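Fibrinogen alpha subunit (Gallus gallus, PDB 1M1J) is probably cleaved by thrombin and then polymerizes with the beta and gamma chains into the insoluble fibrin matrix of blood clots. Local coordinates at residues 81-84 with 85-88. Residues are numbered along the deposited sequence; the frame is centred on the assembly and turned at random.
Sequences YKTS and NRVI
Arg-86 reaches back, near the N-terminal end of helix 82-160, to lie beside Thr-83, one turn earlier. Its CB stands 3.8 Å from the carbonyl O of Lys-82. CG follows the same oxygen at 3.7 Å and also comes near CA of Thr-83, because chi1 of 72° places it between the backbone N and the carbonyl carbon. From CG the chain runs extended to NE, 4.2 Å from Thr-83 OG1, and the turn about CD-NE (chi4 64°) leaves NH2 3.8 Å from the same oxygen. That separation is too long for a hydrogen bond, and the hydroxyl approaches the guanidinium plane obliquely. At its other end the group has a long, weak ion pair from NH1 to Glu-90.

The backbone beneath is loosely bonded. Asn-85 N makes weak bonds to O of Tyr-81 and of Lys-82, the first strongly bent at 116°, and Arg-86 N adds a weak one to Lys-82 O at 3.3 Å. N of Val-87 and of Ile-88 makes no bond back to the turn before, and the helix is kinked here. Val-87 CG2 lies near Thr-83 O, and Ile-88 CG1 and CD1 lie near Ser-84 O.

The segment lies near the start of helix 82-160, the long alpha-chain helix of the fibrinogen coiled coil. Ile-88 packs on apolar side chains of two other chains; one also meets Ser-84, the other Tyr-81 and Asn-85.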
loop_
_atom_site.group_PDB
_atom_site.type_symbol
_atom_site.label_atom_id
_atom_site.label_comp_id
_atom_site.label_asym_id
_atom_site.label_seq_id
_atom_site.Cartn_x
_atom_site.Cartn_y
_atom_site.Cartn_z
ATOM N N TYR D 81 -4.480 -42.449 -23.585
ATOM C CA TYR D 81 -5.614 -43.002 -24.311
ATOM C C TYR D 81 -5.072 -43.479 -25.655
ATOM O O TYR D 81 -5.615 -44.397 -26.270
ATOM C CB TYR D 81 -6.665 -41.912 -24.526
ATOM C CG TYR D 81 -7.486 -42.051 -25.790
ATOM C CD1 TYR D 81 -8.647 -42.824 -25.817
ATOM C CD2 TYR D 81 -7.103 -41.393 -26.962
ATOM C CE1 TYR D 81 -9.412 -42.934 -26.984
ATOM C CE2 TYR D 81 -7.856 -41.498 -28.131
ATOM C CZ TYR D 81 -9.009 -42.266 -28.136
ATOM O OH TYR D 81 -9.756 -42.353 -29.288
ATOM N N LYS D 82 -3.993 -42.833 -26.098
ATOM C CA LYS D 82 -3.323 -43.158 -27.358
ATOM C C LYS D 82 -2.468 -44.411 -27.137
ATOM O O LYS D 82 -2.419 -45.302 -27.986
ATOM C CB LYS D 82 -2.431 -41.987 -27.781
ATOM C CG LYS D 82 -1.983 -42.004 -29.231
ATOM C CD LYS D 82 -0.918 -40.939 -29.467
ATOM C CE LYS D 82 -0.726 -40.644 -30.947
ATOM N NZ LYS D 82 -1.913 -39.955 -31.534
ATOM N N THR D 83 -1.797 -44.458 -25.985
ATOM C CA THR D 83 -0.954 -45.586 -25.590
ATOM C C THR D 83 -1.855 -46.692 -25.040
ATOM O O THR D 83 -1.407 -47.600 -24.336
ATOM C CB THR D 83 0.058 -45.171 -24.489
ATOM O OG1 THR D 83 0.796 -46.319 -24.053
ATOM C CG2 THR D 83 -0.666 -44.572 -23.291
ATOM N N SER D 84 -3.138 -46.590 -25.366
ATOM C CA SER D 84 -4.135 -47.549 -24.926
ATOM C C SER D 84 -4.969 -47.913 -26.145
ATOM O O SER D 84 -5.586 -48.973 -26.193
ATOM C CB SER D 84 -5.020 -46.923 -23.843
ATOM O OG SER D 84 -5.935 -47.863 -23.310
ATOM N N ASN D 85 -4.981 -47.019 -27.129
ATOM C CA ASN D 85 -5.719 -47.247 -28.364
ATOM C C ASN D 85 -4.875 -48.137 -29.261
ATOM O O ASN D 85 -5.384 -48.747 -30.201
ATOM C CB ASN D 85 -6.015 -45.921 -29.071
ATOM C CG ASN D 85 -6.516 -46.113 -30.494
ATOM O OD1 ASN D 85 -5.768 -46.546 -31.371
ATOM N ND2 ASN D 85 -7.786 -45.795 -30.728
ATOM N N ARG D 86 -3.580 -48.206 -28.969
ATOM C CA ARG D 86 -2.681 -49.046 -29.747
ATOM C C ARG D 86 -2.515 -50.391 -29.040
ATOM O O ARG D 86 -2.638 -51.445 -29.669
ATOM C CB ARG D 86 -1.308 -48.378 -29.926
ATOM C CG ARG D 86 -0.451 -48.336 -28.664
ATOM C CD ARG D 86 0.987 -47.933 -28.965
ATOM N NE ARG D 86 1.820 -47.931 -27.763
ATOM C CZ ARG D 86 2.107 -49.013 -27.042
ATOM N NH1 ARG D 86 1.631 -50.199 -27.396
ATOM N NH2 ARG D 86 2.869 -48.907 -25.962
ATOM N N VAL D 87 -2.253 -50.356 -27.731
ATOM C CA VAL D 87 -2.075 -51.583 -26.956
ATOM C C VAL D 87 -3.318 -52.450 -27.108
ATOM O O VAL D 87 -3.383 -53.563 -26.588
ATOM C CB VAL D 87 -1.817 -51.283 -25.450
ATOM C CG1 VAL D 87 -1.688 -52.581 -24.660
ATOM C CG2 VAL D 87 -0.541 -50.478 -25.296
ATOM N N ILE D 88 -4.303 -51.926 -27.830
ATOM C CA ILE D 88 -5.538 -52.647 -28.090
ATOM C C ILE D 88 -5.537 -53.104 -29.543
ATOM O O ILE D 88 -5.786 -54.276 -29.831
ATOM C CB ILE D 88 -6.779 -51.766 -27.827
ATOM C CG1 ILE D 88 -6.979 -51.606 -26.319
ATOM C CG2 ILE D 88 -8.014 -52.389 -28.458
ATOM C CD1 ILE D 88 -8.156 -50.733 -25.937
#